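Transcriptional regulator, ROK family (PDB 1Z05) probably binds DNA as a zinc-containing transcriptional regulator of the ROK family, a homologue of Mlc from Escherichia coli, with a likely role in carbohydrate metabolism. Local coordinates at residues V131-K136 / E156-T161; T170-T175 / P202-A207. All coordinates share one frame; numbering follows the deposited sequence.

Contact 1: residues V131-K136 / E156-T161; sequences VLIDTK and EEFFQT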
loop_
_atom_site.group_PDB
_atom_site.type_symbol
_atom_site.label_atom_id
_atom_site.label_comp_id
_atom_site.label_asym_id
_atom_site.label_seq_id
_atom_site.Cartn_x
_atom_site.Cartn_y
_atom_site.Cartn_z
ATOM N N VAL A 131 21.369 18.209 11.089
ATOM C CA VAL A 131 20.990 18.895 12.331
ATOM C C VAL A 131 21.977 20.019 12.655
ATOM O O VAL A 131 23.187 19.812 12.611
ATOM C CB VAL A 131 20.892 17.903 13.522
ATOM C CG1 VAL A 131 20.442 18.615 14.816
ATOM C CG2 VAL A 131 19.920 16.786 13.188
ATOM N N LEU A 132 21.447 21.205 12.963
ATOM C CA LEU A 132 22.253 22.352 13.408
ATOM C C LEU A 132 22.179 22.541 14.927
ATOM O O LEU A 132 23.198 22.739 15.582
ATOM C CB LEU A 132 21.807 23.644 12.699
ATOM C CG LEU A 132 21.828 23.656 11.162
ATOM C CD1 LEU A 132 21.185 24.923 10.620
ATOM C CD2 LEU A 132 23.252 23.513 10.648
ATOM N N ILE A 133 20.964 22.480 15.474
ATOM C CA ILE A 133 20.724 22.645 16.914
ATOM C C ILE A 133 19.675 21.637 17.321
ATOM O O ILE A 133 18.728 21.426 16.588
ATOM C CB ILE A 133 20.125 24.034 17.253
ATOM C CG1 ILE A 133 20.981 25.175 16.700
ATOM C CG2 ILE A 133 19.908 24.187 18.782
ATOM C CD1 ILE A 133 20.253 26.504 16.661
ATOM N N ASP A 134 19.818 21.030 18.494
ATOM C CA ASP A 134 18.717 20.240 19.035
ATOM C C ASP A 134 18.626 20.317 20.549
ATOM O O ASP A 134 19.642 20.359 21.250
ATOM C CB ASP A 134 18.757 18.787 18.547
ATOM C CG ASP A 134 19.937 18.022 19.080
ATOM O OD1 ASP A 134 21.020 18.624 19.270
ATOM O OD2 ASP A 134 19.781 16.803 19.301
ATOM N N THR A 135 17.394 20.365 21.038
ATOM C CA THR A 135 17.137 20.457 22.459
ATOM C C THR A 135 16.036 19.486 22.824
ATOM O O THR A 135 15.068 19.317 22.075
ATOM C CB THR A 135 16.720 21.885 22.879
ATOM O OG1 THR A 135 15.622 22.327 22.065
ATOM C CG2 THR A 135 17.888 22.848 22.717
ATOM N N LYS A 136 16.202 18.850 23.978
ATOM C CA LYS A 136 15.206 17.959 24.530
ATOM C C LYS A 136 14.642 18.612 25.787
ATOM O O LYS A 136 15.390 19.017 26.681
ATOM C CB LYS A 136 15.835 16.602 24.841
ATOM C CG LYS A 136 14.847 15.512 25.245
ATOM C CD LYS A 136 15.574 14.203 25.481
ATOM C CE LYS A 136 14.630 13.127 25.997
ATOM N NZ LYS A 136 15.349 11.881 26.394
ATOM N N GLU A 156 7.665 28.976 20.424
ATOM C CA GLU A 156 7.893 30.410 20.624
ATOM C C GLU A 156 9.246 30.703 21.288
ATOM O O GLU A 156 10.021 31.520 20.787
ATOM C CB GLU A 156 6.747 31.013 21.448
ATOM C CG GLU A 156 6.946 32.455 21.913
ATOM C CD GLU A 156 5.962 32.850 23.015
ATOM O OE1 GLU A 156 6.338 33.625 23.924
ATOM O OE2 GLU A 156 4.808 32.366 22.982
ATOM N N GLU A 157 9.509 30.031 22.408
ATOM C CA GLU A 157 10.764 30.162 23.151
ATOM C C GLU A 157 11.975 29.817 22.274
ATOM O O GLU A 157 12.977 30.528 22.301
ATOM C CB GLU A 157 10.727 29.260 24.400
ATOM C CG GLU A 157 11.997 29.259 25.255
ATOM C CD GLU A 157 12.085 30.433 26.216
ATOM O OE1 GLU A 157 12.044 31.596 25.761
ATOM O OE2 GLU A 157 12.219 30.196 27.437
ATOM N N PHE A 158 11.861 28.741 21.495
ATOM C CA PHE A 158 12.926 28.292 20.586
ATOM C C PHE A 158 13.302 29.360 19.552
ATOM O O PHE A 158 14.487 29.638 19.347
ATOM C CB PHE A 158 12.532 26.984 19.882
ATOM C CG PHE A 158 13.672 26.322 19.125
ATOM C CD1 PHE A 158 14.436 25.319 19.727
ATOM C CD2 PHE A 158 13.974 26.697 17.819
ATOM C CE1 PHE A 158 15.495 24.705 19.035
ATOM C CE2 PHE A 158 15.030 26.102 17.127
ATOM C CZ PHE A 158 15.784 25.095 17.734
ATOM N N PHE A 159 12.296 29.947 18.901
ATOM C CA PHE A 159 12.531 31.043 17.947
ATOM C C PHE A 159 13.211 32.255 18.586
ATOM O O PHE A 159 14.043 32.900 17.961
ATOM C CB PHE A 159 11.233 31.457 17.249
ATOM C CG PHE A 159 10.942 30.662 16.004
ATOM C CD1 PHE A 159 11.359 31.128 14.753
ATOM C CD2 PHE A 159 10.263 29.450 16.078
ATOM C CE1 PHE A 159 11.089 30.406 13.602
ATOM C CE2 PHE A 159 9.989 28.713 14.935
ATOM C CZ PHE A 159 10.410 29.181 13.689
ATOM N N GLN A 160 12.856 32.556 19.831
ATOM C CA GLN A 160 13.467 33.659 20.549
ATOM C C GLN A 160 14.887 33.311 20.977
ATOM O O GLN A 160 15.804 34.107 20.779
ATOM C CB GLN A 160 12.627 34.046 21.778
ATOM C CG GLN A 160 11.366 34.832 21.441
ATOM C CD GLN A 160 10.373 34.866 22.588
ATOM O OE1 GLN A 160 10.749 34.769 23.753
ATOM N NE2 GLN A 160 9.097 35.011 22.258
ATOM N N THR A 161 15.071 32.127 21.556
ATOM C CA THR A 161 16.380 31.745 22.089
ATOM C C THR A 161 17.432 31.627 20.989
ATOM O O THR A 161 18.565 32.071 21.165
ATOM C CB THR A 161 16.320 30.422 22.873
ATOM O OG1 THR A 161 15.400 30.562 23.958
ATOM C CG2 THR A 161 17.710 30.065 23.440
#
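F158, on helix 144-161, reaches down to I133 and T135 on an outermost strand, 131-138, of a mixed five-stranded sheet with the 3-2-1-4-5 order of the actin-like (ASKHA) ATPase fold. The contact illustrates how one aromatic ring can tie a helix to the margin of a sheet. With CG anti to the backbone N (chi1 -169°), the ring extends away from the helix and bridges a backbone separation of 9.1 Å between the CA atoms of F158 and T135. The two strand residues point toward it but meet it differently. I133 offers its branch methyl, CG2 standing obliquely 4.4 Å from F158 CZ, a loose apolar touch. T135 brings its hydroxyl to the ring edge, near the ring plane, and that same oxygen has a weak hydrogen bond to the carbonyl of I122 on the adjacent strand. I122 and L111 of the inner strands also touch F158, and Y162 meets its ring with the planes inclined at about 45°. L132 and I133, both facing L124, form a classic beta bulge at the start of this run. The closest approach across the contact runs from T135 OG1 to F158 CE1, 3.9 Å.

Contact 2: residues T170-T175 / P202-A207; sequences TSIAIT and PEIYKA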
loop_
_atom_site.group_PDB
_atom_site.type_symbol
_atom_site.label_atom_id
_atom_site.label_comp_id
_atom_site.label_asym_id
_atom_site.label_seq_id
_atom_site.Cartn_x
_atom_site.Cartn_y
_atom_site.Cartn_z
ATOM N N THR A 170 11.535 27.118 6.638
ATOM C CA THR A 170 10.528 26.905 5.598
ATOM C C THR A 170 9.300 26.154 6.083
ATOM O O THR A 170 8.232 26.236 5.471
ATOM C CB THR A 170 11.111 26.075 4.461
ATOM O OG1 THR A 170 11.525 24.815 4.988
ATOM C CG2 THR A 170 12.309 26.776 3.838
ATOM N N SER A 171 9.458 25.400 7.161
ATOM C CA SER A 171 8.466 24.395 7.548
ATOM C C SER A 171 8.799 23.779 8.901
ATOM O O SER A 171 9.906 23.952 9.421
ATOM C CB SER A 171 8.421 23.277 6.492
ATOM O OG SER A 171 9.719 22.741 6.291
ATOM N N ILE A 172 7.832 23.042 9.442
ATOM C CA ILE A 172 7.979 22.306 10.685
ATOM C C ILE A 172 7.480 20.880 10.467
ATOM O O ILE A 172 6.389 20.669 9.939
ATOM C CB ILE A 172 7.195 22.979 11.850
ATOM C CG1 ILE A 172 7.829 24.330 12.209
ATOM C CG2 ILE A 172 7.145 22.066 13.086
ATOM C CD1 ILE A 172 6.990 25.237 13.100
ATOM N N ALA A 173 8.303 19.910 10.850
ATOM C CA ALA A 173 7.894 18.516 10.877
ATOM C C ALA A 173 7.804 18.050 12.325
ATOM O O ALA A 173 8.621 18.437 13.163
ATOM C CB ALA A 173 8.881 17.660 10.070
ATOM N N ILE A 174 6.785 17.250 12.626
ATOM C CA ILE A 174 6.637 16.666 13.957
ATOM C C ILE A 174 6.220 15.201 13.843
ATOM O O ILE A 174 5.289 14.866 13.105
ATOM C CB ILE A 174 5.704 17.516 14.897
ATOM C CG1 ILE A 174 5.592 16.895 16.301
ATOM C CG2 ILE A 174 4.322 17.788 14.274
ATOM C CD1 ILE A 174 5.309 17.934 17.409
ATOM N N THR A 175 6.953 14.337 14.543
ATOM C CA THR A 175 6.681 12.904 14.532
ATOM C C THR A 175 6.424 12.461 15.959
ATOM O O THR A 175 6.892 13.097 16.910
ATOM C CB THR A 175 7.846 12.094 13.900
ATOM O OG1 THR A 175 9.070 12.406 14.585
ATOM C CG2 THR A 175 7.999 12.453 12.419
ATOM N N PRO A 202 -2.802 21.909 12.184
ATOM C CA PRO A 202 -3.517 23.195 12.118
ATOM C C PRO A 202 -3.166 24.179 13.247
ATOM O O PRO A 202 -3.065 25.390 12.997
ATOM C CB PRO A 202 -4.997 22.783 12.200
ATOM C CG PRO A 202 -5.023 21.382 11.669
ATOM C CD PRO A 202 -3.729 20.760 12.121
ATOM N N GLU A 203 -2.983 23.667 14.464
ATOM C CA GLU A 203 -2.659 24.515 15.618
ATOM C C GLU A 203 -1.257 25.115 15.527
ATOM O O GLU A 203 -1.057 26.282 15.856
ATOM C CB GLU A 203 -2.829 23.754 16.938
ATOM C CG GLU A 203 -4.286 23.446 17.307
ATOM C CD GLU A 203 -5.074 24.671 17.769
ATOM O OE1 GLU A 203 -4.452 25.692 18.152
ATOM O OE2 GLU A 203 -6.327 24.604 17.756
ATOM N N ILE A 204 -0.288 24.317 15.083
ATOM C CA ILE A 204 1.076 24.816 14.883
ATOM C C ILE A 204 1.120 25.796 13.703
ATOM O O ILE A 204 1.805 26.825 13.759
ATOM C CB ILE A 204 2.097 23.665 14.705
ATOM C CG1 ILE A 204 2.244 22.874 16.014
ATOM C CG2 ILE A 204 3.476 24.208 14.257
ATOM C CD1 ILE A 204 3.047 21.544 15.854
ATOM N N TYR A 205 0.383 25.483 12.642
ATOM C CA TYR A 205 0.276 26.386 11.498
ATOM C C TYR A 205 -0.333 27.734 11.897
ATOM O O TYR A 205 0.131 28.782 11.449
ATOM C CB TYR A 205 -0.512 25.746 10.351
ATOM C CG TYR A 205 -0.953 26.731 9.292
ATOM C CD1 TYR A 205 -0.032 27.295 8.402
ATOM C CD2 TYR A 205 -2.288 27.102 9.179
ATOM C CE1 TYR A 205 -0.435 28.207 7.431
ATOM C CE2 TYR A 205 -2.702 28.010 8.214
ATOM C CZ TYR A 205 -1.771 28.557 7.339
ATOM O OH TYR A 205 -2.188 29.461 6.379
ATOM N N LYS A 206 -1.358 27.707 12.747
ATOM C CA LYS A 206 -1.965 28.942 13.245
ATOM C C LYS A 206 -0.974 29.774 14.077
ATOM O O LYS A 206 -0.967 31.000 14.005
ATOM C CB LYS A 206 -3.234 28.643 14.055
ATOM C CG LYS A 206 -3.928 29.888 14.576
ATOM C CD LYS A 206 -4.982 29.554 15.615
ATOM C CE LYS A 206 -5.715 30.815 16.058
ATOM N NZ LYS A 206 -6.876 30.502 16.933
ATOM N N ALA A 207 -0.132 29.095 14.848
ATOM C CA ALA A 207 0.810 29.765 15.737
ATOM C C ALA A 207 2.095 30.255 15.050
ATOM O O ALA A 207 2.839 31.054 15.632
ATOM C CB ALA A 207 1.152 28.851 16.911
#
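On strand 168-176, I172 and I174 both turn toward helix 200-208 and meet the same residue there, I204, giving a compact example of how an amphipathic helix covers a beta-sheet: one branched residue on its inner side meets two residues spaced two apart along a strand. The tighter half is the I172 pair, where CD1 of I172 lies 3.8 Å from CG2 of I204. The two side chains cross obliquely, the end of one against the branch methyl of the other. I204 divides its methyls between the neighbours: CG2 stands anti to the backbone N and goes to I172, while CG1 lies anti to the carbonyl carbon (chi1 -67°) and carries CD1 toward I174. There the fit is slacker, with I174 CG2 and I204 CD1 4.3 Å apart. L151 of helix 144-161 touches both I174 and I204, V212 and V214 of the neighbouring strand 212-216 touch I204 and I174 respectively, and all three isoleucines are buried.

Beyond this interior patch the helix changes character. P202, Y205, K206 and A207 are exposed, and none of them meets the strand segment; Y205 touches V212 and A207 touches L152. On the strand, S171 and A173 reach I413 of helix 407-418, which covers the other sheet face. Since only hydrocarbon groups meet between these two segments, their attraction rests on dispersion and on exclusion of water, so the fit of methyl groups, rather than polar bonding, probably helps place the helix against the strand.

Contacts 1 and 2 hold different helices against the same sheet, at different depths. Contact 1 lies at the margin, on an outermost strand, and is only partly buried; contact 2 lies on an interior strand, between 108-116 and 212-216, and all its touching residues are buried. The chemistry follows the position: an aromatic ring with one methyl and one hydroxyl at the edge, aliphatic groups alone in the interior. The two follow one another in the chain, their centres about 14 Å apart and their nearest atoms about 5 Å apart without touching. Helix 144-161 joins them, supplying one side of contact 1 and L151 beside contact 2.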